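Local coordinates for SVP1-like protein 2 (Kluyveromyces lactis, PDB 4V16) that binds membrane phosphoinositides as a seven-bladed beta-propeller of the PROPPIN family, and is probably involved in mitochondrial or peroxisomal functions, at residues W125-I128 with T129-K133; F218-G221 with L222-T225. All blocks are in the same frame, centred on the assembly; numbering follows the deposited sequence.

Contact 1: W125-I128 with T129-K133; sequences WNKI and TEDIK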
ATOM      1  N   TRP A 125     -15.369  -6.692  18.558  1.00 52.39           N
ATOM      2  CA  TRP A 125     -15.110  -5.777  17.441  1.00 49.82           C
ATOM      3  C   TRP A 125     -15.267  -4.312  17.861  1.00 48.39           C
ATOM      4  O   TRP A 125     -15.873  -3.516  17.141  1.00 43.58           O
ATOM      5  CB  TRP A 125     -16.044  -6.079  16.260  1.00 47.57           C
ATOM      6  CG  TRP A 125     -16.057  -7.523  15.846  1.00 52.72           C
ATOM      7  CD1 TRP A 125     -16.873  -8.506  16.325  1.00 49.49           C
ATOM      8  CD2 TRP A 125     -15.214  -8.143  14.867  1.00 52.59           C
ATOM      9  NE1 TRP A 125     -16.588  -9.701  15.709  1.00 53.70           N
ATOM     10  CE2 TRP A 125     -15.574  -9.505  14.808  1.00 54.24           C
ATOM     11  CE3 TRP A 125     -14.191  -7.680  14.035  1.00 52.50           C
ATOM     12  CZ2 TRP A 125     -14.947 -10.408  13.951  1.00 55.07           C
ATOM     13  CZ3 TRP A 125     -13.568  -8.579  13.183  1.00 48.77           C
ATOM     14  CH2 TRP A 125     -13.949  -9.926  13.149  1.00 47.44           C
ATOM     15  N   ASN A 126     -14.708  -3.965  19.017  1.00 47.69           N
ATOM     16  CA  ASN A 126     -14.853  -2.627  19.588  1.00 44.39           C
ATOM     17  C   ASN A 126     -13.605  -1.768  19.404  1.00 49.64           C
ATOM     18  O   ASN A 126     -12.541  -2.272  19.041  1.00 48.11           O
ATOM     19  CB  ASN A 126     -15.179  -2.728  21.078  1.00 47.92           C
ATOM     20  CG  ASN A 126     -14.023  -3.286  21.892  1.00 46.50           C
ATOM     21  OD1 ASN A 126     -13.428  -4.305  21.537  1.00 47.74           O
ATOM     22  ND2 ASN A 126     -13.692  -2.609  22.984  1.00 49.26           N
ATOM     23  N   LYS A 127     -13.740  -0.470  19.668  1.00 49.44           N
ATOM     24  CA  LYS A 127     -12.605   0.446  19.610  1.00 46.21           C
ATOM     25  C   LYS A 127     -11.680   0.193  20.794  1.00 49.89           C
ATOM     26  O   LYS A 127     -12.138   0.028  21.925  1.00 54.30           O
ATOM     27  CB  LYS A 127     -13.072   1.903  19.606  1.00 39.65           C
ATOM     28  CG  LYS A 127     -14.244   2.167  18.683  1.00 47.41           C
ATOM     29  CD  LYS A 127     -14.488   3.654  18.467  1.00 47.93           C
ATOM     30  CE  LYS A 127     -13.496   4.250  17.480  1.00 46.21           C
ATOM     31  NZ  LYS A 127     -13.934   5.589  16.993  1.00 43.33           N
ATOM     32  N   ILE A 128     -10.379   0.170  20.526  1.00 47.32           N
ATOM     33  CA  ILE A 128      -9.387  -0.170  21.539  1.00 50.33           C
ATOM     34  C   ILE A 128      -8.789   1.080  22.177  1.00 51.94           C
ATOM     35  O   ILE A 128      -8.319   1.044  23.314  1.00 52.70           O
ATOM     36  CB  ILE A 128      -8.259  -1.025  20.932  1.00 53.87           C
ATOM     37  CG1 ILE A 128      -8.849  -2.297  20.320  1.00 56.43           C
ATOM     38  CG2 ILE A 128      -7.209  -1.374  21.990  1.00 66.93           C
ATOM     39  CD1 ILE A 128      -7.846  -3.138  19.580  1.00 63.88           C
ATOM     40  N   THR A 129      -8.814   2.184  21.439  1.00 47.35           N
ATOM     41  CA  THR A 129      -8.214   3.424  21.905  1.00 46.19           C
ATOM     42  C   THR A 129      -9.022   4.629  21.452  1.00 48.63           C
ATOM     43  O   THR A 129      -9.908   4.511  20.603  1.00 44.78           O
ATOM     44  CB  THR A 129      -6.775   3.572  21.390  1.00 50.38           C
ATOM     45  OG1 THR A 129      -6.226   4.816  21.844  1.00 59.05           O
ATOM     46  CG2 THR A 129      -6.755   3.528  19.864  1.00 51.63           C
ATOM     47  N   GLU A 130      -8.713   5.788  22.025  1.00 50.27           N
ATOM     48  CA  GLU A 130      -9.315   7.033  21.580  1.00 45.87           C
ATOM     49  C   GLU A 130      -8.809   7.350  20.178  1.00 50.14           C
ATOM     50  O   GLU A 130      -7.657   7.068  19.843  1.00 49.92           O
ATOM     51  CB  GLU A 130      -8.991   8.167  22.541  1.00 43.33           C
ATOM     52  N   ASP A 131      -9.681   7.932  19.363  1.00 42.29           N
ATOM     53  CA  ASP A 131      -9.360   8.236  17.975  1.00 37.22           C
ATOM     54  C   ASP A 131      -8.181   9.200  17.837  1.00 41.58           C
ATOM     55  O   ASP A 131      -8.080  10.186  18.569  1.00 53.02           O
ATOM     56  CB  ASP A 131     -10.593   8.815  17.286  1.00 38.05           C
ATOM     57  CG  ASP A 131     -11.531   7.738  16.760  1.00 45.31           C
ATOM     58  OD1 ASP A 131     -11.378   6.561  17.156  1.00 47.67           O
ATOM     59  OD2 ASP A 131     -12.433   8.072  15.962  1.00 43.21           O
ATOM     60  N   ILE A 132      -7.299   8.900  16.887  1.00 45.69           N
ATOM     61  CA  ILE A 132      -6.080   9.678  16.668  1.00 45.08           C
ATOM     62  C   ILE A 132      -6.235  10.621  15.481  1.00 42.90           C
ATOM     63  O   ILE A 132      -6.426  10.179  14.348  1.00 43.66           O
ATOM     64  CB  ILE A 132      -4.860   8.760  16.416  1.00 45.43           C
ATOM     65  CG1 ILE A 132      -4.691   7.767  17.571  1.00 45.62           C
ATOM     66  CG2 ILE A 132      -3.590   9.595  16.235  1.00 40.37           C
ATOM     67  CD1 ILE A 132      -3.641   6.702  17.325  1.00 45.14           C
ATOM     68  N   LYS A 133      -6.143  11.919  15.745  1.00 47.06           N
ATOM     69  CA  LYS A 133      -6.212  12.917  14.686  1.00 48.84           C
ATOM     70  C   LYS A 133      -4.837  13.044  14.035  1.00 42.24           C
ATOM     71  O   LYS A 133      -3.819  13.049  14.728  1.00 44.41           O
ATOM     72  CB  LYS A 133      -6.692  14.262  15.244  1.00 47.59           C
ATOM     73  CG  LYS A 133      -7.170  15.234  14.176  1.00 62.11           C
ATOM     74  CD  LYS A 133      -8.105  16.300  14.741  1.00 59.39           C
ATOM     75  CE  LYS A 133      -9.500  15.743  15.002  1.00 54.24           C
ATOM     76  NZ  LYS A 133     -10.525  16.821  15.114  1.00 55.25           N
TER
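The ammonium NZ of Lys127 is held by both oxygens of the Asp131 carboxylate, most closely by OD1 of Asp131 at 2.7 Å. That bond reaches OD1 on its syn side, with the nitrogen lying 28° out of the carboxylate plane, and this salt bridge is joined by a weak second bond, 3.1 Å from NZ of Lys127 to OD2 of Asp131. The lysine is mostly extended but bends at chi3 (78°), a turn that swings its last atoms round to the aspartate, and the two side chains meet at about a right angle. OD2 has a further partner in the hydroxyl of Ser117, a hydrogen bond likely to limit rotation of the carboxylate.

The bridge spans the approach to the outermost strand of a four-stranded propeller blade. Ile128 pairs through its backbone with Ile118, and Ile132 with Ile116; three residues lie between those pairings on this side and one on strand 115-120, so the extra chain bows outward between them. The Lys127-Asp131 pair reaches across the bow on the side of strand 115-120, where Lys127 also touches Ser117 and Phe119.

Within the bow, the hydroxyl OG1 of Thr129 lies anti to its own backbone nitrogen (chi1 179°), a rotation that brings it to the carbonyl O of Glu130 in a weak 3.3 Å hydrogen bond. Thr129 also touches Val169 in a loop, while Ile128 packs against Phe107 of strand 107-112.

Contact 2: F218-G221 with L222-T225; sequences FRRG and LDRT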
ATOM      1  N   PHE A 218      17.674   8.723  -0.856  1.00 39.77           N
ATOM      2  CA  PHE A 218      17.772   8.516  -2.295  1.00 34.98           C
ATOM      3  C   PHE A 218      17.359   9.763  -3.070  1.00 34.48           C
ATOM      4  O   PHE A 218      16.662  10.631  -2.546  1.00 38.54           O
ATOM      5  CB  PHE A 218      16.903   7.333  -2.719  1.00 36.66           C
ATOM      6  CG  PHE A 218      17.283   6.039  -2.064  1.00 37.49           C
ATOM      7  CD1 PHE A 218      18.476   5.410  -2.384  1.00 31.04           C
ATOM      8  CD2 PHE A 218      16.443   5.444  -1.137  1.00 34.46           C
ATOM      9  CE1 PHE A 218      18.828   4.218  -1.784  1.00 33.56           C
ATOM     10  CE2 PHE A 218      16.789   4.250  -0.535  1.00 34.61           C
ATOM     11  CZ  PHE A 218      17.982   3.636  -0.861  1.00 42.22           C
ATOM     12  N   ARG A 219      17.798   9.839  -4.322  1.00 35.82           N
ATOM     13  CA  ARG A 219      17.440  10.939  -5.207  1.00 38.78           C
ATOM     14  C   ARG A 219      16.757  10.387  -6.455  1.00 36.79           C
ATOM     15  O   ARG A 219      17.399   9.762  -7.301  1.00 40.93           O
ATOM     16  CB  ARG A 219      18.681  11.752  -5.575  1.00 41.04           C
ATOM     17  CG  ARG A 219      18.382  13.041  -6.315  1.00 44.82           C
ATOM     18  CD  ARG A 219      19.341  14.148  -5.905  1.00 54.24           C
ATOM     19  NE  ARG A 219      19.065  15.397  -6.609  1.00 67.63           N
ATOM     20  CZ  ARG A 219      18.033  16.195  -6.347  1.00 68.07           C
ATOM     21  NH1 ARG A 219      17.161  15.878  -5.398  1.00 59.69           N
ATOM     22  NH2 ARG A 219      17.867  17.312  -7.043  1.00 67.34           N
ATOM     23  N   ARG A 220      15.449  10.606  -6.559  1.00 33.82           N
ATOM     24  CA  ARG A 220      14.676  10.079  -7.679  1.00 37.47           C
ATOM     25  C   ARG A 220      15.019  10.805  -8.975  1.00 37.83           C
ATOM     26  O   ARG A 220      15.157  10.183 -10.023  1.00 41.15           O
ATOM     27  CB  ARG A 220      13.177  10.195  -7.401  1.00 36.77           C
ATOM     28  CG  ARG A 220      12.289   9.617  -8.506  1.00 39.79           C
ATOM     29  CD  ARG A 220      11.010  10.415  -8.678  1.00 40.69           C
ATOM     30  NE  ARG A 220      11.266  11.827  -8.964  1.00 44.09           N
ATOM     31  CZ  ARG A 220      11.542  12.316 -10.169  1.00 39.57           C
ATOM     32  NH1 ARG A 220      11.610  11.515 -11.224  1.00 48.03           N
ATOM     33  NH2 ARG A 220      11.757  13.615 -10.319  1.00 35.57           N
ATOM     34  N   GLY A 221      15.143  12.125  -8.896  1.00 36.37           N
ATOM     35  CA  GLY A 221      15.432  12.934 -10.065  1.00 34.14           C
ATOM     36  C   GLY A 221      15.588  14.391  -9.685  1.00 42.12           C
ATOM     37  O   GLY A 221      15.415  14.753  -8.522  1.00 49.69           O
ATOM     38  N   LEU A 222      15.912  15.230 -10.662  1.00 46.84           N
ATOM     39  CA  LEU A 222      16.116  16.649 -10.402  1.00 47.36           C
ATOM     40  C   LEU A 222      14.790  17.396 -10.361  1.00 47.67           C
ATOM     41  O   LEU A 222      14.569  18.241  -9.493  1.00 42.15           O
ATOM     42  CB  LEU A 222      17.030  17.262 -11.464  1.00 43.78           C
ATOM     43  CG  LEU A 222      18.468  16.744 -11.504  1.00 50.13           C
ATOM     44  CD1 LEU A 222      19.217  17.401 -12.647  1.00 52.83           C
ATOM     45  CD2 LEU A 222      19.184  16.997 -10.185  1.00 59.37           C
ATOM     46  N   ASP A 223      13.907  17.077 -11.303  1.00 43.28           N
ATOM     47  CA  ASP A 223      12.624  17.762 -11.406  1.00 38.01           C
ATOM     48  C   ASP A 223      11.618  17.181 -10.420  1.00 42.53           C
ATOM     49  O   ASP A 223      11.748  16.037  -9.982  1.00 47.01           O
ATOM     50  CB  ASP A 223      12.079  17.687 -12.838  1.00 48.37           C
ATOM     51  CG  ASP A 223      12.204  16.299 -13.447  1.00 56.98           C
ATOM     52  OD1 ASP A 223      12.147  15.300 -12.700  1.00 52.90           O
ATOM     53  OD2 ASP A 223      12.361  16.214 -14.684  1.00 61.80           O
ATOM     54  N   ARG A 224      10.617  17.981 -10.071  1.00 46.25           N
ATOM     55  CA  ARG A 224       9.616  17.578  -9.093  1.00 37.47           C
ATOM     56  C   ARG A 224       8.493  16.773  -9.738  1.00 40.03           C
ATOM     57  O   ARG A 224       8.011  17.106 -10.822  1.00 35.47           O
ATOM     58  CB  ARG A 224       9.044  18.808  -8.389  1.00 37.96           C
ATOM     59  CG  ARG A 224      10.032  19.486  -7.456  1.00 45.76           C
ATOM     60  CD  ARG A 224       9.481  20.791  -6.909  1.00 42.05           C
ATOM     61  NE  ARG A 224       9.245  21.769  -7.966  1.00 46.37           N
ATOM     62  CZ  ARG A 224       8.844  23.019  -7.758  1.00 47.91           C
ATOM     63  NH1 ARG A 224       8.631  23.457  -6.524  1.00 50.06           N
ATOM     64  NH2 ARG A 224       8.655  23.833  -8.787  1.00 43.36           N
ATOM     65  N   THR A 225       8.089  15.710  -9.051  1.00 42.84           N
ATOM     66  CA  THR A 225       7.025  14.830  -9.514  1.00 37.71           C
ATOM     67  C   THR A 225       6.207  14.341  -8.330  1.00 35.14           C
ATOM     68  O   THR A 225       6.694  14.319  -7.200  1.00 38.17           O
ATOM     69  CB  THR A 225       7.582  13.606 -10.267  1.00 40.56           C
ATOM     70  OG1 THR A 225       8.528  12.922  -9.436  1.00 39.73           O
ATOM     71  CG2 THR A 225       8.255  14.023 -11.568  1.00 45.50           C
TER
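Past the end of strand 214-219 the backbone turns at Arg220 (phi -71°, psi -43°), stretches out fully through Gly221 and bends again at Leu222, a path that brings Asp223 and Thr225 back to the side chain of Arg220. The guanidinium of Arg220 meets the Asp223 carboxylate in a salt bridge with the two planes nearly coplanar. NH2 of Arg220 donates to OD1 of Asp223 over 2.9 Å, a fairly straight bond at 160°, and the acceptor lies almost in the guanidinium plane. Its NE is used elsewhere, bonded to the carbonyl O of Gly201, while OD2 of Asp223 forms a second salt bridge with Lys245.

Residues 218-221 spell Phe-Arg-Arg-Gly, the FRRG signature of PROPPINs, whose two arginines bind phosphoinositides in relatives, probably here too. From adjacent positions they diverge: Arg220 is buried and also touches Ser243, whereas Arg219 stays partly exposed near Thr202 and Trp268.

Over one face of the Arg220 guanidinium sits the hydroxyl of Thr225, with OG1 of Thr225 3.2 Å from CZ of Arg220. The methyl joins in, CG2 of Thr225 lying 3.7 Å from NH2 of Arg220. With an alanine at Arg220, the Asp223 carboxylate would probably lose one of its two cationic partners described here, keeping Lys245, and Thr225 would lose the flat group it packs on.

On the other arginine, NH2 of Arg219 touches the methyl CD2 of Leu222 at 3.4 Å, and the carbonyl O of Gly221 lies over the centre of the Arg219 guanidinium.

Overall arrangement
From the N terminus, the chain completes its first two blades and reaches the third, where contact 1 (125-133) ties the last residues of the loop after strand 115-120 to the lead-in of the short outer strand 132-133. The fourth blade and then strands 182-187 to 214-219 of the fifth follow before contact 2 (218-225) turns the chain out of that blade toward strand 227-232 of the sixth. The two are in series, neither nested nor crossed, with centres about 38 Å apart and nearest atoms about 24 Å apart. Contact 1 lies within one blade, at its outer edge, whereas contact 2 joins two successive blades of the ring.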